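Local coordinates for glycosyltransferase (Rickettsia africae, PDB 7MI0), which probably transfers sugar from an activated donor to an acceptor, as expected of a two-domain glycosyltransferase with the GT-B fold, at residues A[306-310]-A[327-333]; A[186-191]-A[369-373]; A[158-162]-A[322-326]; A[212-218]-A[289-295]; A[180-186]-A[376-381]. All blocks are in the same frame, centred on the assembly; numbering follows the deposited sequence.

Contact 1 of 5, residues A[306-310]-A[327-333]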
# COMPACT_ATOMS: atom_id res chain seq x y z
N ILE A 306 0.42 8.60 -1.57
CA ILE A 306 0.52 9.77 -0.70
C ILE A 306 1.84 9.76 0.04
O ILE A 306 2.60 10.74 0.01
CB ILE A 306 -0.67 9.83 0.27
CG1 ILE A 306 -1.97 10.03 -0.50
CG2 ILE A 306 -0.45 10.93 1.29
CD1 ILE A 306 -1.83 11.00 -1.65
N ILE A 307 2.13 8.66 0.73
CA ILE A 307 3.38 8.53 1.45
C ILE A 307 4.57 8.64 0.49
O ILE A 307 5.57 9.30 0.80
CB ILE A 307 3.40 7.22 2.26
CG1 ILE A 307 2.05 6.98 2.91
CG2 ILE A 307 4.42 7.28 3.35
CD1 ILE A 307 1.99 5.72 3.75
N GLU A 308 4.46 8.01 -0.68
CA GLU A 308 5.54 8.10 -1.65
C GLU A 308 5.76 9.53 -2.12
O GLU A 308 6.90 9.98 -2.27
CB GLU A 308 5.26 7.19 -2.85
CG GLU A 308 5.61 5.74 -2.63
CD GLU A 308 5.23 4.86 -3.80
OE1 GLU A 308 4.65 5.38 -4.78
OE2 GLU A 308 5.52 3.64 -3.75
N GLY A 309 4.67 10.26 -2.35
CA GLY A 309 4.80 11.65 -2.76
C GLY A 309 5.37 12.53 -1.65
O GLY A 309 6.18 13.43 -1.91
N GLN A 310 4.95 12.29 -0.41
CA GLN A 310 5.51 13.04 0.71
C GLN A 310 7.00 12.77 0.85
O GLN A 310 7.77 13.68 1.17
CB GLN A 310 4.77 12.69 1.99
CG GLN A 310 3.42 13.34 2.14
CD GLN A 310 2.71 12.89 3.40
OE1 GLN A 310 2.50 11.69 3.62
NE2 GLN A 310 2.34 13.85 4.24
N THR A 327 -1.73 9.88 6.68
CA THR A 327 -0.37 10.39 6.73
C THR A 327 -0.27 11.90 6.52
O THR A 327 0.85 12.43 6.49
CB THR A 327 0.47 9.67 5.67
OG1 THR A 327 -0.34 9.44 4.51
CG2 THR A 327 0.96 8.34 6.19
N ILE A 328 -1.39 12.61 6.38
CA ILE A 328 -1.40 14.01 5.98
C ILE A 328 -1.89 14.86 7.15
O ILE A 328 -3.04 14.73 7.57
CB ILE A 328 -2.27 14.25 4.74
CG1 ILE A 328 -1.64 13.60 3.51
CG2 ILE A 328 -2.49 15.76 4.52
CD1 ILE A 328 -2.39 13.84 2.24
N ASN A 329 -1.02 15.73 7.65
CA ASN A 329 -1.42 16.78 8.58
C ASN A 329 -1.85 17.97 7.73
O ASN A 329 -1.01 18.69 7.17
CB ASN A 329 -0.29 17.14 9.54
CG ASN A 329 -0.73 18.16 10.59
OD1 ASN A 329 -1.91 18.48 10.71
ND2 ASN A 329 0.23 18.66 11.36
N ASN A 330 -3.17 18.17 7.64
CA ASN A 330 -3.74 19.07 6.66
C ASN A 330 -3.13 20.46 6.76
O ASN A 330 -3.01 21.02 7.86
CB ASN A 330 -5.26 19.13 6.86
CG ASN A 330 -5.96 19.95 5.81
OD1 ASN A 330 -5.78 19.75 4.61
ND2 ASN A 330 -6.77 20.90 6.26
N ASN A 331 -2.74 21.00 5.60
CA ASN A 331 -2.12 22.32 5.45
C ASN A 331 -0.73 22.40 6.07
O ASN A 331 -0.22 23.50 6.30
CB ASN A 331 -3.01 23.43 6.00
CG ASN A 331 -4.29 23.59 5.21
OD1 ASN A 331 -4.31 23.40 4.00
ND2 ASN A 331 -5.38 23.93 5.90
N ILE A 332 -0.10 21.26 6.35
CA ILE A 332 1.22 21.28 6.98
C ILE A 332 2.15 20.31 6.28
O ILE A 332 3.28 20.66 5.93
CB ILE A 332 1.10 20.99 8.49
CG1 ILE A 332 0.60 22.24 9.21
CG2 ILE A 332 2.41 20.48 9.05
CD1 ILE A 332 0.41 22.07 10.69
N THR A 333 1.69 19.08 6.04
CA THR A 333 2.44 18.14 5.23
C THR A 333 1.71 17.76 3.95
O THR A 333 2.21 16.91 3.19
CB THR A 333 2.76 16.88 6.04
OG1 THR A 333 1.56 16.37 6.65
CG2 THR A 333 3.77 17.21 7.11
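Q310 reaches out from helix 304-311 with its amide nitrogen leading and bonds T327 and T333 of the loop before strand 335-337, inside the C-terminal Rossmann-like domain of this GT-B protein. NE2 donates twice, to T327 O at 3.0 Å and to T333 O at 3.2 Å. Both acceptors lie in or near the plane of the amide, yet NE2 stands well above each carbonyl plane, 43° out of that of T327. These two bonds join the near and far ends of the loop and fix the rotation of the amide; the side chain reaches them by running extended beyond CG (chi2 177°). One turn back along the helix the packing is mostly apolar. I307 meets T327 at about a right angle, its CG1 and CD1 both 3.7 Å from T327 CG2. I306 presents its CG2 branch, which touches T327 OG1 on one hand and, at 3.6 Å, I328 CD1 on the other; I306 and I328 are again roughly perpendicular. V316 and A318 of strand 315-319 pack on both I306 and I328. The loop braces itself where it turns back toward Q310: N329 N donates to T333 OG1 at 2.8 Å.

Contact 2 of 5, residues A[186-191]-A[369-373]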
# COMPACT_ATOMS: atom_id res chain seq x y z
N CYS A 186 12.65 5.17 2.26
CA CYS A 186 13.20 6.51 2.13
C CYS A 186 14.59 6.52 1.54
O CYS A 186 15.11 7.60 1.22
CB CYS A 186 13.20 7.20 3.49
SG CYS A 186 11.55 7.65 3.97
N ASP A 187 15.21 5.35 1.38
CA ASP A 187 16.47 5.28 0.67
C ASP A 187 16.25 5.24 -0.84
O ASP A 187 17.01 5.84 -1.60
CB ASP A 187 17.27 4.06 1.15
CG ASP A 187 17.97 4.32 2.48
OD1 ASP A 187 18.63 5.38 2.61
OD2 ASP A 187 17.87 3.48 3.39
N TYR A 188 15.19 4.55 -1.29
CA TYR A 188 14.87 4.56 -2.72
C TYR A 188 14.17 5.86 -3.11
O TYR A 188 14.61 6.56 -4.02
CB TYR A 188 14.00 3.35 -3.08
CG TYR A 188 13.56 3.32 -4.53
CD1 TYR A 188 14.36 2.75 -5.51
CD2 TYR A 188 12.34 3.88 -4.91
CE1 TYR A 188 13.96 2.73 -6.84
CE2 TYR A 188 11.94 3.88 -6.24
CZ TYR A 188 12.75 3.30 -7.19
OH TYR A 188 12.36 3.28 -8.51
N PHE A 189 13.06 6.18 -2.44
CA PHE A 189 12.37 7.46 -2.65
C PHE A 189 13.14 8.54 -1.90
O PHE A 189 12.81 8.92 -0.77
CB PHE A 189 10.92 7.37 -2.21
CG PHE A 189 10.08 6.46 -3.05
CD1 PHE A 189 9.45 6.93 -4.19
CD2 PHE A 189 9.93 5.13 -2.71
CE1 PHE A 189 8.69 6.09 -4.98
CE2 PHE A 189 9.16 4.28 -3.50
CZ PHE A 189 8.54 4.77 -4.63
N ASP A 190 14.19 9.04 -2.54
CA ASP A 190 15.09 10.02 -1.96
C ASP A 190 15.44 11.05 -3.02
O ASP A 190 16.15 10.73 -3.98
CB ASP A 190 16.34 9.34 -1.41
CG ASP A 190 17.33 10.32 -0.77
OD1 ASP A 190 16.96 11.49 -0.52
OD2 ASP A 190 18.48 9.91 -0.52
N PRO A 191 14.96 12.29 -2.89
CA PRO A 191 15.24 13.30 -3.93
C PRO A 191 16.71 13.56 -4.15
O PRO A 191 17.08 14.07 -5.22
CB PRO A 191 14.52 14.55 -3.40
CG PRO A 191 13.46 14.02 -2.49
CD PRO A 191 14.08 12.82 -1.84
N ARG A 369 8.58 15.25 3.71
CA ARG A 369 9.56 14.18 3.81
C ARG A 369 9.99 13.96 5.25
O ARG A 369 10.29 12.82 5.64
CB ARG A 369 10.78 14.48 2.93
CG ARG A 369 11.83 13.38 3.04
CD ARG A 369 12.96 13.54 2.05
NE ARG A 369 14.00 12.56 2.32
CZ ARG A 369 14.03 11.34 1.81
NH1 ARG A 369 13.10 10.93 0.96
NH2 ARG A 369 15.00 10.51 2.15
N HIS A 370 10.03 15.02 6.06
CA HIS A 370 10.37 14.85 7.47
C HIS A 370 9.39 13.91 8.16
O HIS A 370 9.81 13.02 8.91
CB HIS A 370 10.41 16.20 8.17
CG HIS A 370 11.69 16.95 7.97
ND1 HIS A 370 11.72 18.29 7.66
CD2 HIS A 370 12.98 16.54 8.03
CE1 HIS A 370 12.98 18.68 7.54
NE2 HIS A 370 13.76 17.64 7.76
N THR A 371 8.10 14.08 7.92
CA THR A 371 7.14 13.25 8.63
C THR A 371 7.20 11.80 8.16
O THR A 371 6.92 10.89 8.95
CB THR A 371 5.72 13.81 8.49
OG1 THR A 371 4.87 13.18 9.47
CG2 THR A 371 5.15 13.56 7.10
N VAL A 372 7.60 11.56 6.91
CA VAL A 372 7.72 10.19 6.44
C VAL A 372 8.94 9.52 7.06
O VAL A 372 8.90 8.33 7.41
CB VAL A 372 7.77 10.16 4.90
CG1 VAL A 372 8.05 8.76 4.40
CG2 VAL A 372 6.46 10.65 4.33
N ILE A 373 10.03 10.27 7.24
CA ILE A 373 11.22 9.71 7.87
C ILE A 373 10.98 9.44 9.34
O ILE A 373 11.49 8.46 9.89
CB ILE A 373 12.41 10.67 7.65
CG1 ILE A 373 12.89 10.56 6.21
CG2 ILE A 373 13.55 10.39 8.62
CD1 ILE A 373 13.98 11.51 5.91
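R369 stretches from helix 359-375 to the 186-191 loop, a piece of the connection between the two Rossmann-like domains of the GT-B fold, and its guanidinium carries most of the contact. Hydrogen bonds come first. NH2 donates to C186 O at 3.1 Å in a nearly straight bond (173° at the hydrogen), and NH1 donates to F189 O at 2.7 Å, there lying in the carbonyl plane on a lone pair. Both oxygens sit at the edge of the guanidinium, close to its plane, so two carbonyls of one loop are gripped by neighbouring nitrogens. NH1 also bonds A311 O at the end of helix 304-311, which ties the loop to a third element. F189 is the centre of an inverse gamma turn. The arginine gets this far because its chain is extended from CG to NE, with CG anti to the backbone N (chi1 179°).

The charged part is looser. D190 OD1 lies over one face of the guanidinium, 3.5 Å from R369 NH2, with no N-H aimed at it; the attraction is electrostatic, and the carboxylate is nearly parallel to the guanidinium, 17° apart. OD1 takes its own hydrogen bond from A192 N.

Van der Waals packing completes the contact. P191 runs antiparallel to the arginine side chain and puts CD, 3.5 Å from R369 NH1, over the same guanidinium face as D190 OD1. Further along the helix, V372 and I373 receive the sulfur of C186 in an apolar contact: SG is 3.7 Å from V372 CG1 and 3.9 Å from I373 CG1.

Contact 3 of 5, residues A[158-162]-A[322-326]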
# COMPACT_ATOMS: atom_id res chain seq x y z
N VAL A 158 -2.95 -2.49 9.10
CA VAL A 158 -2.02 -1.64 8.35
C VAL A 158 -2.35 -0.17 8.45
O VAL A 158 -1.62 0.66 7.88
CB VAL A 158 -1.98 -2.00 6.85
CG1 VAL A 158 -1.67 -3.47 6.64
CG2 VAL A 158 -3.30 -1.62 6.19
N SER A 159 -3.44 0.20 9.13
CA SER A 159 -3.79 1.60 9.33
C SER A 159 -4.77 1.69 10.49
O SER A 159 -5.30 0.68 10.97
CB SER A 159 -4.39 2.21 8.06
OG SER A 159 -5.57 1.53 7.64
N ASN A 160 -5.00 2.91 10.96
CA ASN A 160 -6.04 3.10 11.96
C ASN A 160 -7.42 2.97 11.35
O ASN A 160 -8.37 2.66 12.07
CB ASN A 160 -5.89 4.45 12.65
CG ASN A 160 -4.81 4.44 13.72
OD1 ASN A 160 -5.02 3.97 14.84
ND2 ASN A 160 -3.63 4.96 13.37
N PHE A 161 -7.55 3.21 10.05
CA PHE A 161 -8.81 2.99 9.37
C PHE A 161 -9.20 1.51 9.41
O PHE A 161 -10.35 1.17 9.67
CB PHE A 161 -8.70 3.51 7.94
CG PHE A 161 -9.89 3.25 7.09
CD1 PHE A 161 -11.07 3.93 7.28
CD2 PHE A 161 -9.81 2.34 6.04
CE1 PHE A 161 -12.16 3.70 6.47
CE2 PHE A 161 -10.90 2.11 5.23
CZ PHE A 161 -12.07 2.79 5.44
N VAL A 162 -8.23 0.62 9.18
CA VAL A 162 -8.50 -0.81 9.27
C VAL A 162 -8.75 -1.22 10.72
O VAL A 162 -9.61 -2.05 11.01
CB VAL A 162 -7.36 -1.61 8.63
CG1 VAL A 162 -7.47 -3.09 8.97
CG2 VAL A 162 -7.35 -1.42 7.12
N GLY A 322 -10.94 6.84 3.94
CA GLY A 322 -10.12 5.69 4.25
C GLY A 322 -8.83 6.10 4.93
O GLY A 322 -8.74 7.13 5.59
N GLY A 323 -7.81 5.27 4.76
CA GLY A 323 -6.52 5.59 5.32
C GLY A 323 -5.66 6.50 4.47
O GLY A 323 -4.50 6.72 4.81
N ALA A 324 -6.21 7.03 3.38
CA ALA A 324 -5.42 7.80 2.42
C ALA A 324 -4.97 9.14 2.98
O ALA A 324 -3.94 9.67 2.56
CB ALA A 324 -6.22 8.00 1.13
N VAL A 325 -5.74 9.72 3.91
CA VAL A 325 -5.35 10.97 4.54
C VAL A 325 -4.65 10.76 5.87
O VAL A 325 -4.27 11.74 6.52
CB VAL A 325 -6.57 11.89 4.74
N GLU A 326 -4.47 9.50 6.30
CA GLU A 326 -3.89 9.23 7.61
C GLU A 326 -2.49 9.82 7.77
O GLU A 326 -2.10 10.22 8.87
CB GLU A 326 -3.85 7.72 7.87
CG GLU A 326 -5.18 7.10 8.22
CD GLU A 326 -5.04 5.78 8.96
OE1 GLU A 326 -4.02 5.60 9.68
OE2 GLU A 326 -5.94 4.93 8.83
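E326 lays its carboxylate against the first turn of helix 160-168, where the backbone nitrogens of N160 and F161 point toward it. With CG anti to its own carbonyl carbon (chi1 -76°) and the chain extended from there, the glutamate meets the helix end with both oxygens. OE1 accepts from N160 N at 3.1 Å through its syn lone pair. OE2 accepts from F161 N at 2.7 Å, also on the syn side but 24° out of the carboxylate plane. Two bonds to successive N-H groups limit how the carboxylate can turn, and the helix end would probably help to stabilise its negative charge.

S159 is the N-cap of the same helix: its OG accepts from V162 N at 3.2 Å and is also hydrogen-bonded to A301 O. Meanwhile S159 CB packs against E326 OE2.

F161 turns its ring to the glycines. CG is anti to the backbone N (chi1 175°), which sets G322 CA over one ring face, 3.5 Å from the F161 centroid and almost exactly on the normal, a clear CH-pi contact. G323 N comes close to F161 CG, and P299 packs on the ring as well.

A serine N-cap supplemented by a distant carboxylate, with a glycine CA seated on the ring of the next residue but one after the cap, here spans the two domains: helix 160-168 belongs to the N-terminal sheet's half, the 322-326 loop to the C-terminal half, as expected at the interdomain cleft of a GT-B glycosyltransferase.

Contact 4 of 5, residues A[212-218]-A[289-295]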
# COMPACT_ATOMS: atom_id res chain seq x y z
N VAL A 212 5.89 24.68 -17.16
CA VAL A 212 4.54 24.53 -16.61
C VAL A 212 4.57 23.54 -15.47
O VAL A 212 5.42 22.64 -15.40
CB VAL A 212 3.53 24.04 -17.68
CG1 VAL A 212 3.26 25.14 -18.71
CG2 VAL A 212 4.03 22.77 -18.35
N PRO A 213 3.63 23.69 -14.53
CA PRO A 213 3.55 22.74 -13.41
C PRO A 213 3.07 21.37 -13.86
O PRO A 213 2.19 21.24 -14.72
CB PRO A 213 2.53 23.39 -12.47
CG PRO A 213 2.50 24.84 -12.86
CD PRO A 213 2.75 24.85 -14.34
N ILE A 214 3.65 20.33 -13.27
CA ILE A 214 3.37 18.94 -13.64
C ILE A 214 2.55 18.30 -12.54
O ILE A 214 2.95 18.30 -11.37
CB ILE A 214 4.67 18.16 -13.88
CG1 ILE A 214 5.56 18.87 -14.91
CG2 ILE A 214 4.37 16.71 -14.30
CD1 ILE A 214 4.90 19.13 -16.23
N ILE A 215 1.40 17.74 -12.91
CA ILE A 215 0.51 17.05 -11.99
C ILE A 215 0.60 15.56 -12.26
O ILE A 215 0.27 15.10 -13.36
CB ILE A 215 -0.94 17.55 -12.12
CG1 ILE A 215 -1.02 19.05 -11.91
CG2 ILE A 215 -1.83 16.80 -11.15
CD1 ILE A 215 -2.37 19.63 -12.26
N LEU A 216 1.04 14.80 -11.27
CA LEU A 216 1.15 13.36 -11.40
C LEU A 216 0.03 12.70 -10.61
O LEU A 216 -0.10 12.93 -9.40
CB LEU A 216 2.51 12.86 -10.91
CG LEU A 216 2.77 11.37 -11.16
CD1 LEU A 216 2.86 11.09 -12.65
CD2 LEU A 216 4.03 10.93 -10.43
N MET A 217 -0.78 11.89 -11.29
CA MET A 217 -1.70 10.99 -10.61
C MET A 217 -1.24 9.56 -10.83
O MET A 217 -1.56 8.95 -11.86
CB MET A 217 -3.14 11.17 -11.09
CG MET A 217 -4.10 10.33 -10.28
SD MET A 217 -5.77 10.38 -10.93
CE MET A 217 -6.59 9.27 -9.79
N PRO A 218 -0.46 8.99 -9.92
CA PRO A 218 -0.05 7.58 -10.02
C PRO A 218 -1.11 6.67 -9.41
O PRO A 218 -1.07 6.30 -8.24
CB PRO A 218 1.27 7.56 -9.24
CG PRO A 218 1.40 8.93 -8.57
CD PRO A 218 0.10 9.63 -8.72
N SER A 289 7.53 16.03 -11.14
CA SER A 289 6.22 16.55 -10.80
C SER A 289 6.31 17.54 -9.65
O SER A 289 7.27 17.54 -8.87
CB SER A 289 5.27 15.41 -10.44
OG SER A 289 5.39 14.35 -11.36
N ASP A 290 5.30 18.40 -9.56
CA ASP A 290 5.17 19.35 -8.46
C ASP A 290 3.99 19.05 -7.55
O ASP A 290 4.05 19.37 -6.36
CB ASP A 290 5.03 20.77 -9.01
CG ASP A 290 6.08 21.11 -10.06
OD1 ASP A 290 7.29 20.97 -9.76
OD2 ASP A 290 5.70 21.50 -11.18
N ILE A 291 2.92 18.44 -8.07
CA ILE A 291 1.72 18.12 -7.30
C ILE A 291 1.33 16.68 -7.57
O ILE A 291 1.22 16.27 -8.73
CB ILE A 291 0.57 19.07 -7.65
CG1 ILE A 291 0.94 20.52 -7.34
CG2 ILE A 291 -0.70 18.67 -6.91
CD1 ILE A 291 0.06 21.53 -8.03
N ILE A 292 1.09 15.91 -6.50
CA ILE A 292 0.67 14.51 -6.59
C ILE A 292 -0.78 14.41 -6.16
O ILE A 292 -1.21 15.08 -5.21
CB ILE A 292 1.56 13.60 -5.72
CG1 ILE A 292 3.03 13.89 -5.96
CG2 ILE A 292 1.27 12.14 -6.04
CD1 ILE A 292 3.48 13.62 -7.37
N ILE A 293 -1.55 13.55 -6.84
CA ILE A 293 -2.99 13.47 -6.65
C ILE A 293 -3.39 12.05 -6.30
O ILE A 293 -3.08 11.11 -7.03
CB ILE A 293 -3.76 13.93 -7.90
CG1 ILE A 293 -3.40 15.37 -8.27
CG2 ILE A 293 -5.26 13.79 -7.68
CD1 ILE A 293 -3.87 16.41 -7.28
N SER A 294 -4.09 11.90 -5.17
CA SER A 294 -4.93 10.74 -4.90
C SER A 294 -6.36 11.22 -4.82
O SER A 294 -6.69 12.05 -3.96
CB SER A 294 -4.53 10.03 -3.61
OG SER A 294 -5.62 9.24 -3.13
N ALA A 295 -7.21 10.73 -5.71
CA ALA A 295 -8.57 11.23 -5.84
C ALA A 295 -9.60 10.12 -5.64
O ALA A 295 -10.71 10.21 -6.16
CB ALA A 295 -8.76 11.90 -7.20
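Strands 214-218 and 291-294 run parallel with a twist of 32°, I215 bridging I291 and L216 bridging I292. The backbone bonds alternate in direction: L216 N donates to I291 O at 2.9 Å, and I293 N to L216 O at 3.0 Å. At the entry I214 O receives D290 N at 3.0 Å, plus a weaker bond from I291 N. D290 then reaches back with its side chain, OD2 accepting from I214 N at 3.2 Å from above the carboxylate plane, which carries the pairing back before strand 291-294.

On the face of I215 and I291, I215 CG2 lies 3.6 Å from I293 CG1, and F353 of helix 342-355 packs over I215 and I291. On the other, L216 and I292 run alongside each other in the same direction, L216 CB 3.7 Å from I292 CD1. S289 sets its OG beside L216 CB, that hydroxyl being bonded to L285 O.

Strand 243-247 flanks 214-218 and strand 315-319 flanks 291-294, so the pair lies in the middle of the Rossmann-type sheet. The chemistry implies a largely buried pairing: strand bonds meet the backbone polarity, aliphatic branches pack on both faces, and D290, at the partly exposed entry, supplies a side-chain acceptor.

Contact 5 of 5, residues A[180-186]-A[376-381]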
# COMPACT_ATOMS: atom_id res chain seq x y z
N ILE A 180 0.45 -1.29 12.59
CA ILE A 180 1.78 -1.16 11.99
C ILE A 180 1.58 -0.44 10.66
O ILE A 180 1.34 -1.07 9.63
CB ILE A 180 2.47 -2.51 11.78
CG1 ILE A 180 2.51 -3.30 13.09
CG2 ILE A 180 3.88 -2.32 11.23
CD1 ILE A 180 3.20 -4.64 12.95
N GLU A 181 1.67 0.89 10.68
CA GLU A 181 1.43 1.67 9.48
C GLU A 181 2.38 1.25 8.36
O GLU A 181 3.46 0.70 8.59
CB GLU A 181 1.61 3.17 9.73
CG GLU A 181 0.63 3.79 10.71
CD GLU A 181 1.11 3.70 12.15
OE1 GLU A 181 1.84 2.74 12.48
OE2 GLU A 181 0.75 4.59 12.95
N ARG A 182 1.96 1.53 7.13
CA ARG A 182 2.76 1.18 5.97
C ARG A 182 3.94 2.14 5.83
O ARG A 182 3.82 3.34 6.11
CB ARG A 182 1.90 1.20 4.72
CG ARG A 182 0.76 0.20 4.76
CD ARG A 182 1.29 -1.21 4.88
NE ARG A 182 1.35 -1.66 6.27
CZ ARG A 182 1.85 -2.83 6.65
NH1 ARG A 182 2.40 -3.66 5.77
NH2 ARG A 182 1.81 -3.17 7.94
N GLY A 183 5.07 1.61 5.39
CA GLY A 183 6.29 2.39 5.27
C GLY A 183 6.72 2.57 3.83
O GLY A 183 6.41 1.75 2.97
N VAL A 184 7.44 3.65 3.58
CA VAL A 184 8.02 3.95 2.27
C VAL A 184 9.53 3.88 2.41
O VAL A 184 10.10 4.39 3.38
CB VAL A 184 7.56 5.32 1.74
CG1 VAL A 184 8.49 5.82 0.66
CG2 VAL A 184 6.17 5.20 1.19
N ASN A 185 10.18 3.23 1.44
CA ASN A 185 11.64 3.12 1.43
C ASN A 185 12.23 4.50 1.19
O ASN A 185 12.32 4.96 0.05
CB ASN A 185 12.07 2.13 0.35
CG ASN A 185 13.54 1.78 0.45
OD1 ASN A 185 14.35 2.56 0.92
ND2 ASN A 185 13.88 0.57 0.01
N CYS A 186 12.65 5.17 2.26
CA CYS A 186 13.20 6.51 2.13
C CYS A 186 14.59 6.52 1.54
O CYS A 186 15.11 7.60 1.22
CB CYS A 186 13.20 7.20 3.49
SG CYS A 186 11.55 7.65 3.97
N PHE A 376 6.70 7.15 8.95
CA PHE A 376 6.16 6.27 7.92
C PHE A 376 7.25 5.71 7.02
O PHE A 376 7.02 5.49 5.82
CB PHE A 376 5.10 7.01 7.10
CG PHE A 376 4.05 7.66 7.94
CD1 PHE A 376 3.15 6.89 8.67
CD2 PHE A 376 3.95 9.05 8.00
CE1 PHE A 376 2.18 7.49 9.45
CE2 PHE A 376 2.97 9.65 8.78
CZ PHE A 376 2.08 8.88 9.50
N SER A 377 8.43 5.46 7.57
CA SER A 377 9.50 4.81 6.83
C SER A 377 9.28 3.30 6.79
O SER A 377 8.70 2.71 7.70
CB SER A 377 10.85 5.09 7.47
OG SER A 377 10.87 4.54 8.77
N LEU A 378 9.78 2.68 5.71
CA LEU A 378 9.84 1.22 5.68
C LEU A 378 10.66 0.68 6.85
O LEU A 378 10.32 -0.35 7.43
CB LEU A 378 10.44 0.75 4.35
CG LEU A 378 10.80 -0.73 4.23
CD1 LEU A 378 9.56 -1.60 4.24
CD2 LEU A 378 11.60 -0.99 2.98
N ASN A 379 11.72 1.40 7.21
CA ASN A 379 12.58 0.97 8.31
C ASN A 379 11.78 0.76 9.60
O ASN A 379 11.96 -0.24 10.29
CB ASN A 379 13.69 1.99 8.51
CG ASN A 379 14.98 1.36 8.95
OD1 ASN A 379 15.14 0.99 10.12
ND2 ASN A 379 15.91 1.20 8.01
N LEU A 380 10.89 1.70 9.93
CA LEU A 380 10.09 1.58 11.14
C LEU A 380 9.01 0.51 11.00
O LEU A 380 8.68 -0.17 11.98
CB LEU A 380 9.47 2.93 11.50
CG LEU A 380 8.53 3.09 12.69
CD1 LEU A 380 9.21 2.83 14.01
CD2 LEU A 380 7.92 4.48 12.68
N MET A 381 8.45 0.35 9.80
CA MET A 381 7.50 -0.73 9.57
C MET A 381 8.14 -2.08 9.85
O MET A 381 7.58 -2.91 10.56
CB MET A 381 6.98 -0.67 8.13
CG MET A 381 5.69 -1.44 7.88
SD MET A 381 5.39 -1.80 6.14
CE MET A 381 6.62 -3.09 5.90
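M381 places its sulfur over one face of the R182 guanidinium, SD 3.5 Å from NH1 and offset toward the rim of the group. The guanidinium is steadied by its own segment, NH2 donating to I180 O at 2.7 Å. The F376 ring has E181 CB at its edge, close to its plane, 4.2 Å from CD1; I307 and T327 also pack on this phenylalanine.

M381 also packs on the loop backbone. Its CG stands anti to the backbone N (chi1 -162°) and the chain runs on extended, bringing SD to the loop, where it takes a weak hydrogen bond from G183 N. M381 CG lies 3.2 Å from E181 O and touches I180 CG2, the two side chains crossing at about a right angle.

Between these groups the backbones meet directly. V184 N donates to F376 O at 2.9 Å, and L378 N to V184 O at 2.9 Å, a single bridge beside which G183 CA packs close to F376 O and S377 O. S377 then starts helix 378-393 as its N-cap, OG accepting from L380 N at 3.1 Å.

K384 forms a salt bridge with E181. The 180-186 loop leaves the last strand of the N-terminal sheet just where the chain returns from the C-terminal domain, and this pairing of outgoing linker with returning C-terminal helix is characteristic of the GT-B fold.

Contacts 1 and 4 are the buried ones, both inside the C-terminal domain: contact 4 lies within its sheet, and contact 1 sets a helix against a loop beside it, I306 CD1 touching S294. Contacts 2, 3 and 5 are partly buried and join parts distant in sequence, near the passage between the domains. Contacts 2 and 5 share C186 and use successive helices, 359-375 and 378-393. Contacts 3 and 5 meet where V158 packs on R182. The chemistry follows place: aliphatic side chains and strand pairing in contact 4, a doubly donating amide in contact 1, charged groups on backbone polar atoms in contacts 2 and 3, and in contact 5 a backbone bridge with a methionine sulfur over a guanidinium.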